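Local coordinates for putative uncharacterized protein TTHA1012 (Thermus thermophilus, PDB 2YZY) that is of unconfirmed function but has a LolA-like fold and so probably carries lipoproteins or another lipidic ligand, at residues Trp131-Arg136 / Met146-Leu151; Pro22-Val27 / Thr181-Ala186; Glu39-Val44 / Glu56-Gly61. All blocks are in the same frame, centred on the assembly; numbering follows the deposited sequence.

Contact 1 of 3, residues Trp131-Arg136 / Met146-Leu151. With MPD ((4S)-2-methyl-2,4-pentanediol), chain C.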
loop_
_atom_site.group_PDB
_atom_site.type_symbol
_atom_site.label_atom_id
_atom_site.label_comp_id
_atom_site.label_asym_id
_atom_site.label_seq_id
_atom_site.Cartn_x
_atom_site.Cartn_y
_atom_site.Cartn_z
ATOM N N TRP A 131 -7.798 12.225 -9.742
ATOM C CA TRP A 131 -8.886 12.654 -8.879
ATOM C C TRP A 131 -8.295 12.819 -7.489
ATOM O O TRP A 131 -7.474 12.003 -7.062
ATOM C CB TRP A 131 -9.980 11.590 -8.796
ATOM C CG TRP A 131 -10.818 11.435 -10.017
ATOM C CD1 TRP A 131 -11.660 12.363 -10.560
ATOM C CD2 TRP A 131 -10.948 10.254 -10.817
ATOM N NE1 TRP A 131 -12.311 11.830 -11.647
ATOM C CE2 TRP A 131 -11.894 10.538 -11.828
ATOM C CE3 TRP A 131 -10.360 8.983 -10.777
ATOM C CZ2 TRP A 131 -12.267 9.594 -12.793
ATOM C CZ3 TRP A 131 -10.732 8.043 -11.738
ATOM C CH2 TRP A 131 -11.678 8.358 -12.732
ATOM N N LYS A 132 -8.694 13.875 -6.792
ATOM C CA LYS A 132 -8.229 14.096 -5.430
ATOM C C LYS A 132 -9.399 13.804 -4.499
ATOM O O LYS A 132 -10.410 14.510 -4.524
ATOM C CB LYS A 132 -7.770 15.543 -5.215
ATOM C CG LYS A 132 -7.368 15.839 -3.762
ATOM C CD LYS A 132 -7.139 17.330 -3.516
ATOM C CE LYS A 132 -6.801 17.606 -2.055
ATOM N NZ LYS A 132 -6.944 19.056 -1.714
ATOM N N LEU A 133 -9.276 12.749 -3.702
ATOM C CA LEU A 133 -10.322 12.392 -2.756
ATOM C C LEU A 133 -9.881 12.862 -1.377
ATOM O O LEU A 133 -8.700 12.801 -1.039
ATOM C CB LEU A 133 -10.543 10.877 -2.734
ATOM C CG LEU A 133 -10.859 10.168 -4.055
ATOM C CD1 LEU A 133 -11.074 8.681 -3.778
ATOM C CD2 LEU A 133 -12.095 10.773 -4.696
ATOM N N VAL A 134 -10.830 13.346 -0.585
ATOM C CA VAL A 134 -10.517 13.823 0.751
ATOM C C VAL A 134 -11.508 13.254 1.755
ATOM O O VAL A 134 -12.662 12.996 1.421
ATOM C CB VAL A 134 -10.544 15.371 0.811
ATOM C CG1 VAL A 134 -9.451 15.937 -0.079
ATOM C CG2 VAL A 134 -11.900 15.893 0.364
ATOM N N GLY A 135 -11.048 13.051 2.984
ATOM C CA GLY A 135 -11.922 12.509 4.010
ATOM C C GLY A 135 -11.420 12.782 5.412
ATOM O O GLY A 135 -10.215 12.829 5.652
ATOM N N ARG A 136 -12.351 12.965 6.341
ATOM C CA ARG A 136 -11.999 13.233 7.728
ATOM C C ARG A 136 -11.960 11.925 8.509
ATOM O O ARG A 136 -12.645 10.965 8.159
ATOM C CB ARG A 136 -13.026 14.180 8.354
ATOM C CG ARG A 136 -12.632 14.715 9.719
ATOM C CD ARG A 136 -13.711 15.614 10.316
ATOM N NE ARG A 136 -14.071 16.727 9.438
ATOM C CZ ARG A 136 -14.950 16.647 8.442
ATOM N NH1 ARG A 136 -15.572 15.503 8.188
ATOM N NH2 ARG A 136 -15.205 17.714 7.697
ATOM N N MET A 146 -7.234 12.728 5.439
ATOM C CA MET A 146 -6.341 12.179 4.434
ATOM C C MET A 146 -6.713 12.612 3.028
ATOM O O MET A 146 -7.847 13.019 2.757
ATOM C CB MET A 146 -6.339 10.650 4.499
ATOM C CG MET A 146 -7.602 10.003 3.956
ATOM S SD MET A 146 -7.507 8.200 3.925
ATOM C CE MET A 146 -6.531 7.927 2.464
ATOM N N GLU A 147 -5.729 12.528 2.142
ATOM C CA GLU A 147 -5.904 12.853 0.737
ATOM C C GLU A 147 -5.518 11.583 -0.006
ATOM O O GLU A 147 -4.501 10.963 0.310
ATOM C CB GLU A 147 -4.970 13.994 0.320
ATOM C CG GLU A 147 -5.190 15.295 1.081
ATOM C CD GLU A 147 -4.162 16.360 0.743
ATOM O OE1 GLU A 147 -3.198 16.064 0.003
ATOM O OE2 GLU A 147 -4.313 17.502 1.225
ATOM N N LEU A 148 -6.339 11.185 -0.970
ATOM C CA LEU A 148 -6.065 10.003 -1.777
ATOM C C LEU A 148 -6.150 10.435 -3.234
ATOM O O LEU A 148 -7.181 10.933 -3.679
ATOM C CB LEU A 148 -7.092 8.898 -1.500
ATOM C CG LEU A 148 -6.984 7.640 -2.377
ATOM C CD1 LEU A 148 -5.592 7.029 -2.244
ATOM C CD2 LEU A 148 -8.044 6.626 -1.966
ATOM N N TYR A 149 -5.057 10.254 -3.967
ATOM C CA TYR A 149 -4.998 10.638 -5.374
ATOM C C TYR A 149 -5.086 9.412 -6.268
ATOM O O TYR A 149 -4.313 8.461 -6.115
ATOM C CB TYR A 149 -3.701 11.407 -5.632
ATOM C CG TYR A 149 -3.621 12.694 -4.845
ATOM C CD1 TYR A 149 -4.115 13.886 -5.369
ATOM C CD2 TYR A 149 -3.087 12.713 -3.557
ATOM C CE1 TYR A 149 -4.080 15.069 -4.629
ATOM C CE2 TYR A 149 -3.047 13.887 -2.809
ATOM C CZ TYR A 149 -3.546 15.061 -3.354
ATOM O OH TYR A 149 -3.512 16.226 -2.622
ATOM N N ILE A 150 -6.037 9.447 -7.200
ATOM C CA ILE A 150 -6.280 8.342 -8.123
ATOM C C ILE A 150 -6.098 8.767 -9.577
ATOM O O ILE A 150 -6.740 9.713 -10.041
ATOM C CB ILE A 150 -7.725 7.806 -7.964
ATOM C CG1 ILE A 150 -7.991 7.420 -6.504
ATOM C CG2 ILE A 150 -7.956 6.628 -8.910
ATOM C CD1 ILE A 150 -7.087 6.314 -5.964
ATOM N N LEU A 151 -5.222 8.066 -10.296
ATOM C CA LEU A 151 -4.977 8.359 -11.706
ATOM C C LEU A 151 -6.289 8.134 -12.464
ATOM O O LEU A 151 -6.944 7.110 -12.285
ATOM C CB LEU A 151 -3.886 7.428 -12.254
ATOM C CG LEU A 151 -3.466 7.611 -13.717
ATOM C CD1 LEU A 151 -2.857 8.987 -13.912
ATOM C CD2 LEU A 151 -2.454 6.537 -14.097
HETATM C C1 MPD C . -6.316 19.841 3.255
HETATM C C2 MPD C . -7.266 19.047 2.353
HETATM O O2 MPD C . -6.629 18.779 1.101
HETATM C CM MPD C . -7.635 17.731 3.033
HETATM C C3 MPD C . -8.540 19.858 2.100
HETATM C C4 MPD C . -8.633 21.226 1.418
HETATM O O4 MPD C . -8.368 21.088 0.020
HETATM C C5 MPD C . -10.030 21.810 1.626
#
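Strands 128-136 and 145-151 form an antiparallel beta hairpin of the LolA-like fold, and residues 131-136 and 146-151 pair across it in unbroken register at an axis angle of 157°. Trp131, Leu133 and Gly135 form the hydrogen-bonded pairs with Ile150, Leu148 and Met146. Four of the six bonds are straight, with N-H...O angles of 161-168°; the Gly135-Met146 pair at the far end is the loosest, Gly135 N lying 3.2 Å from Met146 O.

Trp131, Leu133, Leu148 and Ile150 share one face, and Trp131, Leu133 and Ile150 there pack on Ile11 of helix 7-18. Ile150 CG2 meets the indole of Trp131 in the ring plane, at CE3 (3.8 Å), while Leu133 and Leu148 run side by side, Leu133 CD1 touching Leu148 CD2 at 4.1 Å.

The face with Lys132, Glu147 and Tyr149 is polar at its tips. Lys132, extended with CG anti to its backbone N, runs alongside the Tyr149 ring, Lys132 CG resting 3.5 Å from Tyr149 CE1. Tyr149 OH donates to Glu147 OE1 (2.6 Å) from above the carboxylate plane, which would help fix the rotation of that group. Lys132 NZ also forms a salt bridge with Glu120. A methylpentanediol, probably from the crystallisation liquor, links Lys132 to Glu147: its O2 accepts from Lys132 NZ at 2.8 Å and donates to Glu147 OE2 at 2.6 Å.

Contact 2 of 3, residues Pro22-Val27 / Thr181-Ala186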
loop_
_atom_site.group_PDB
_atom_site.type_symbol
_atom_site.label_atom_id
_atom_site.label_comp_id
_atom_site.label_asym_id
_atom_site.label_seq_id
_atom_site.Cartn_x
_atom_site.Cartn_y
_atom_site.Cartn_z
ATOM N N PRO A 22 -2.912 -9.385 -11.591
ATOM C CA PRO A 22 -1.662 -9.168 -10.857
ATOM C C PRO A 22 -0.908 -7.889 -11.202
ATOM O O PRO A 22 -0.844 -7.471 -12.361
ATOM C CB PRO A 22 -0.841 -10.417 -11.183
ATOM C CG PRO A 22 -1.884 -11.451 -11.457
ATOM C CD PRO A 22 -2.903 -10.696 -12.264
ATOM N N TRP A 23 -0.333 -7.272 -10.178
ATOM C CA TRP A 23 0.433 -6.054 -10.375
ATOM C C TRP A 23 1.453 -5.880 -9.262
ATOM O O TRP A 23 1.384 -6.542 -8.227
ATOM C CB TRP A 23 -0.494 -4.827 -10.434
ATOM C CG TRP A 23 -1.360 -4.623 -9.216
ATOM C CD1 TRP A 23 -2.629 -5.091 -9.019
ATOM C CD2 TRP A 23 -0.998 -3.928 -8.014
ATOM N NE1 TRP A 23 -3.079 -4.734 -7.767
ATOM C CE2 TRP A 23 -2.097 -4.021 -7.129
ATOM C CE3 TRP A 23 0.150 -3.238 -7.598
ATOM C CZ2 TRP A 23 -2.082 -3.454 -5.851
ATOM C CZ3 TRP A 23 0.166 -2.673 -6.325
ATOM C CH2 TRP A 23 -0.946 -2.788 -5.467
ATOM N N GLN A 24 2.417 -5.002 -9.503
ATOM C CA GLN A 24 3.438 -4.701 -8.518
ATOM C C GLN A 24 3.750 -3.222 -8.618
ATOM O O GLN A 24 3.454 -2.580 -9.635
ATOM C CB GLN A 24 4.692 -5.571 -8.723
ATOM C CG GLN A 24 5.278 -5.614 -10.122
ATOM C CD GLN A 24 6.308 -6.735 -10.268
ATOM O OE1 GLN A 24 6.028 -7.888 -9.955
ATOM N NE2 GLN A 24 7.496 -6.396 -10.744
ATOM N N ALA A 25 4.317 -2.672 -7.552
ATOM C CA ALA A 25 4.623 -1.254 -7.527
ATOM C C ALA A 25 5.710 -0.926 -6.524
ATOM O O ALA A 25 6.128 -1.771 -5.731
ATOM C CB ALA A 25 3.361 -0.464 -7.184
ATOM N N THR A 26 6.173 0.314 -6.584
ATOM C CA THR A 26 7.186 0.805 -5.667
ATOM C C THR A 26 6.543 1.954 -4.911
ATOM O O THR A 26 5.982 2.864 -5.521
ATOM C CB THR A 26 8.416 1.323 -6.423
ATOM O OG1 THR A 26 8.986 0.251 -7.180
ATOM C CG2 THR A 26 9.462 1.878 -5.443
ATOM N N VAL A 27 6.611 1.899 -3.586
ATOM C CA VAL A 27 6.036 2.948 -2.753
ATOM C C VAL A 27 7.174 3.673 -2.051
ATOM O O VAL A 27 8.049 3.044 -1.458
ATOM C CB VAL A 27 5.060 2.365 -1.700
ATOM C CG1 VAL A 27 4.540 3.481 -0.799
ATOM C CG2 VAL A 27 3.884 1.674 -2.397
ATOM N N THR A 181 1.633 -7.390 -14.138
ATOM C CA THR A 181 2.507 -8.514 -14.415
ATOM C C THR A 181 1.814 -9.828 -14.090
ATOM O O THR A 181 0.589 -9.894 -13.999
ATOM C CB THR A 181 3.785 -8.378 -13.558
ATOM O OG1 THR A 181 4.688 -9.452 -13.843
ATOM C CG2 THR A 181 3.423 -8.389 -12.074
ATOM N N ASN A 182 2.605 -10.884 -13.963
ATOM C CA ASN A 182 2.072 -12.177 -13.586
ATOM C C ASN A 182 2.857 -12.598 -12.355
ATOM O O ASN A 182 4.077 -12.439 -12.303
ATOM C CB ASN A 182 2.242 -13.209 -14.700
ATOM C CG ASN A 182 1.600 -14.536 -14.350
ATOM O OD1 ASN A 182 0.538 -14.572 -13.723
ATOM N ND2 ASN A 182 2.230 -15.632 -14.757
ATOM N N LEU A 183 2.155 -13.123 -11.361
ATOM C CA LEU A 183 2.793 -13.548 -10.124
ATOM C C LEU A 183 2.204 -14.873 -9.694
ATOM O O LEU A 183 1.081 -15.217 -10.081
ATOM C CB LEU A 183 2.561 -12.499 -9.033
ATOM C CG LEU A 183 3.105 -11.100 -9.321
ATOM C CD1 LEU A 183 2.469 -10.090 -8.370
ATOM C CD2 LEU A 183 4.626 -11.098 -9.180
ATOM N N THR A 184 2.954 -15.612 -8.886
ATOM C CA THR A 184 2.497 -16.907 -8.406
ATOM C C THR A 184 2.582 -17.003 -6.890
ATOM O O THR A 184 3.265 -16.211 -6.237
ATOM C CB THR A 184 3.344 -18.045 -8.987
ATOM O OG1 THR A 184 4.684 -17.945 -8.482
ATOM C CG2 THR A 184 3.364 -17.976 -10.510
ATOM N N GLU A 185 1.889 -17.987 -6.328
ATOM C CA GLU A 185 1.918 -18.179 -4.890
ATOM C C GLU A 185 3.327 -18.567 -4.442
ATOM O O GLU A 185 3.766 -18.184 -3.361
ATOM C CB GLU A 185 0.911 -19.258 -4.466
ATOM C CG GLU A 185 1.131 -20.628 -5.082
ATOM C CD GLU A 185 0.200 -21.675 -4.494
ATOM O OE1 GLU A 185 -1.029 -21.451 -4.506
ATOM O OE2 GLU A 185 0.696 -22.721 -4.020
ATOM N N ALA A 186 4.043 -19.317 -5.278
ATOM C CA ALA A 186 5.400 -19.728 -4.935
ATOM C C ALA A 186 6.272 -18.497 -4.721
ATOM O O ALA A 186 7.144 -18.480 -3.850
ATOM C CB ALA A 186 5.988 -20.603 -6.042
HETATM O O HOH W 1 6.858 -9.147 -12.127
#
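One direct hydrogen bond joins the backbones of residues 22-27 and 181-186, from Thr181 N to Pro22 O at 3.0 Å. It is straight at the hydrogen, 170°, yet the donor sits 48° above the carbonyl plane and so misses the lone-pair direction. Backbone pairing between the two segments goes no further: beyond it the residues from Ala25 onward diverge from the 181-186 path, and Gln24 and Thr26 bond instead to strand 169-180.

A water supplies the second polar link. It donates to Gln24 OE1 at 2.6 Å and is hydrogen-bonded to Thr181 OG1 at 2.8 Å, bridging the amide and the hydroxyl. The torsions suit this: Thr181 OG1 is anti to its backbone N (chi1 -178°), whereas CG2 takes the crowded position between N and the carbonyl carbon and faces Gln24.

Van der Waals packing fills in the rest. Gln24 and Thr181 cross at about a right angle, with Gln24 OE1 3.4 Å from Thr181 CG2. Leu183 straddles two neighbours, Leu183 CD1 lying 3.7 Å from Trp23 O and Leu183 CD2 3.6 Å from Gln24 OE1, so the same amide oxygen has methyl groups from two residues beside it. Pro22 lays its ring against the opposing main chain, Pro22 CB 3.2 Å from Thr181 O.

Thr184 then occupies the N-cap of helix 185-188, its OG1 capping a backbone N. Here the chain leaves strand 169-180, passes the start of its antiparallel neighbour 23-30 and enters a short N-capped helix at the surface of this LolA-like fold.

Contact 3 of 3, residues Glu39-Val44 / Glu56-Gly61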
loop_
_atom_site.group_PDB
_atom_site.type_symbol
_atom_site.label_atom_id
_atom_site.label_comp_id
_atom_site.label_asym_id
_atom_site.label_seq_id
_atom_site.Cartn_x
_atom_site.Cartn_y
_atom_site.Cartn_z
ATOM N N GLU A 39 12.398 8.051 5.896
ATOM C CA GLU A 39 11.980 7.717 4.542
ATOM C C GLU A 39 11.529 6.267 4.509
ATOM O O GLU A 39 12.170 5.391 5.093
ATOM C CB GLU A 39 13.127 7.889 3.539
ATOM C CG GLU A 39 12.691 7.648 2.089
ATOM C CD GLU A 39 13.839 7.623 1.092
ATOM O OE1 GLU A 39 14.781 8.431 1.234
ATOM O OE2 GLU A 39 13.788 6.804 0.148
ATOM N N LEU A 40 10.411 6.022 3.837
ATOM C CA LEU A 40 9.893 4.671 3.694
ATOM C C LEU A 40 10.003 4.300 2.220
ATOM O O LEU A 40 9.643 5.086 1.341
ATOM C CB LEU A 40 8.425 4.596 4.130
ATOM C CG LEU A 40 7.765 3.217 4.018
ATOM C CD1 LEU A 40 8.374 2.278 5.043
ATOM C CD2 LEU A 40 6.267 3.335 4.247
ATOM N N LEU A 41 10.529 3.112 1.949
ATOM C CA LEU A 41 10.645 2.633 0.578
ATOM C C LEU A 41 10.301 1.157 0.599
ATOM O O LEU A 41 10.825 0.408 1.421
ATOM C CB LEU A 41 12.061 2.829 0.032
ATOM C CG LEU A 41 12.264 2.367 -1.420
ATOM C CD1 LEU A 41 11.406 3.211 -2.360
ATOM C CD2 LEU A 41 13.728 2.500 -1.810
ATOM N N ALA A 42 9.418 0.736 -0.298
ATOM C CA ALA A 42 9.028 -0.662 -0.334
ATOM C C ALA A 42 8.502 -1.074 -1.697
ATOM O O ALA A 42 8.100 -0.237 -2.503
ATOM C CB ALA A 42 7.958 -0.917 0.719
ATOM N N ARG A 43 8.534 -2.374 -1.959
ATOM C CA ARG A 43 7.984 -2.898 -3.201
ATOM C C ARG A 43 6.709 -3.615 -2.782
ATOM O O ARG A 43 6.662 -4.250 -1.730
ATOM C CB ARG A 43 8.942 -3.881 -3.875
ATOM C CG ARG A 43 10.187 -3.241 -4.482
ATOM C CD ARG A 43 10.917 -4.251 -5.363
ATOM N NE ARG A 43 12.099 -3.699 -6.020
ATOM C CZ ARG A 43 13.335 -3.771 -5.534
ATOM N NH1 ARG A 43 13.568 -4.375 -4.374
ATOM N NH2 ARG A 43 14.344 -3.254 -6.224
ATOM N N VAL A 44 5.672 -3.497 -3.600
ATOM C CA VAL A 44 4.384 -4.113 -3.301
ATOM C C VAL A 44 3.978 -5.071 -4.420
ATOM O O VAL A 44 4.195 -4.788 -5.593
ATOM C CB VAL A 44 3.308 -3.023 -3.125
ATOM C CG1 VAL A 44 1.973 -3.652 -2.813
ATOM C CG2 VAL A 44 3.727 -2.057 -2.014
ATOM N N GLU A 56 7.500 -5.603 0.560
ATOM C CA GLU A 56 8.912 -5.801 0.888
ATOM C C GLU A 56 9.542 -4.451 1.187
ATOM O O GLU A 56 9.514 -3.546 0.358
ATOM C CB GLU A 56 9.621 -6.485 -0.285
ATOM C CG GLU A 56 9.075 -7.888 -0.550
ATOM C CD GLU A 56 9.701 -8.575 -1.747
ATOM O OE1 GLU A 56 10.693 -8.052 -2.299
ATOM O OE2 GLU A 56 9.196 -9.655 -2.127
ATOM N N PHE A 57 10.121 -4.323 2.375
ATOM C CA PHE A 57 10.713 -3.059 2.792
ATOM C C PHE A 57 12.182 -2.882 2.454
ATOM O O PHE A 57 12.989 -3.804 2.605
ATOM C CB PHE A 57 10.488 -2.885 4.293
ATOM C CG PHE A 57 9.041 -2.862 4.672
ATOM C CD1 PHE A 57 8.316 -1.676 4.621
ATOM C CD2 PHE A 57 8.383 -4.036 5.026
ATOM C CE1 PHE A 57 6.955 -1.662 4.918
ATOM C CE2 PHE A 57 7.021 -4.032 5.323
ATOM C CZ PHE A 57 6.307 -2.842 5.269
ATOM N N LEU A 58 12.512 -1.674 1.999
ATOM C CA LEU A 58 13.875 -1.312 1.624
ATOM C C LEU A 58 14.457 -0.203 2.510
ATOM O O LEU A 58 15.666 -0.149 2.727
ATOM C CB LEU A 58 13.902 -0.882 0.153
ATOM C CG LEU A 58 13.577 -2.013 -0.830
ATOM C CD1 LEU A 58 13.334 -1.441 -2.219
ATOM C CD2 LEU A 58 14.718 -3.018 -0.853
ATOM N N LYS A 59 13.594 0.686 2.996
ATOM C CA LYS A 59 13.996 1.787 3.876
ATOM C C LYS A 59 12.854 2.007 4.859
ATOM O O LYS A 59 11.696 1.787 4.520
ATOM C CB LYS A 59 14.213 3.073 3.082
ATOM C CG LYS A 59 15.321 3.015 2.052
ATOM C CD LYS A 59 15.450 4.376 1.379
ATOM C CE LYS A 59 16.451 4.350 0.247
ATOM N NZ LYS A 59 16.519 5.687 -0.410
ATOM N N PRO A 60 13.156 2.468 6.083
ATOM C CA PRO A 60 14.468 2.805 6.637
ATOM C C PRO A 60 15.281 1.591 7.071
ATOM O O PRO A 60 14.858 0.451 6.885
ATOM C CB PRO A 60 14.109 3.709 7.805
ATOM C CG PRO A 60 12.866 3.077 8.322
ATOM C CD PRO A 60 12.087 2.775 7.055
ATOM N N GLY A 61 16.446 1.853 7.658
ATOM C CA GLY A 61 17.320 0.778 8.099
ATOM C C GLY A 61 16.674 -0.224 9.035
ATOM O O GLY A 61 17.006 -1.405 9.004
HETATM O O HOH W 2 12.342 -5.829 -2.183
#
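The backbones of residues 39-44 and 56-59 run antiparallel at 149°, but their register slips by one residue between Leu41 and Ala42, where Leu58 and Lys59 both face Leu41. Leu41 O accepts from both amides: Leu58 N at 2.7 Å, from above the carbonyl plane, and Lys59 N at 3.2 Å, in plane on a lone pair. This is a classic beta bulge in the hairpin of strands 39-47 and 52-59; regular pairing resumes at Ala42 with Phe57, and the next pair, Arg43 with Glu56, is hydrogen-bonded both ways (156° and 173°).

Within the bulge, Lys59 lies alongside Leu41, Lys59 CB 3.7 Å from Leu41 CB. Extended beyond CG, it reaches a salt bridge with Glu39, Lys59 NZ lying 3.0 Å from Glu39 OE2 and above the carboxylate plane. Gln28 also bonds this oxygen. An alanine in place of Lys59 would lose the salt bridge and the packing of the chain beyond CB on Leu41, and would probably leave Glu39 less firmly positioned.

Leu58 CD1 sits over one face of the Arg43 guanidinium, 3.6 Å from Arg43 NH1. In the plane of that group, at its edge, a water accepts from NH1 and donates to Glu56 OE1 (2.8 Å); OE2 of the same carboxylate forms salt bridges with Arg54 and Arg190.

On the face with Ala42 and Phe57, Leu40 CD1 approaches the ring of Phe57 at its edge, 4.0 Å from Phe57 CD1, and Ala42 CB reaches the same ring carbon at 4.0 Å.

From the N terminus, the chain passes helix 7-18 and enters strand 23-30, where contact 2 opens. Contact 3 closes first, joining the hairpin of strands 39-47 and 52-59 across 11 intervening residues. Contact 1 follows in series, closing the later hairpin of strands 128-136 and 145-151. Only at residues 181-186 does contact 2 close, across 153 residues, tying the start of strand 23-30 to the segment between strand 169-180 and helix 185-188; both hairpins nest inside its loop and none cross. Contacts 2 and 3 touch because strands 23-30 and 39-47 are neighbours: Ala25 O lies 2.8 Å from Val44 N, a probable hydrogen bond. Contact 1 stands apart, its centre about 24 Å from that of contact 2.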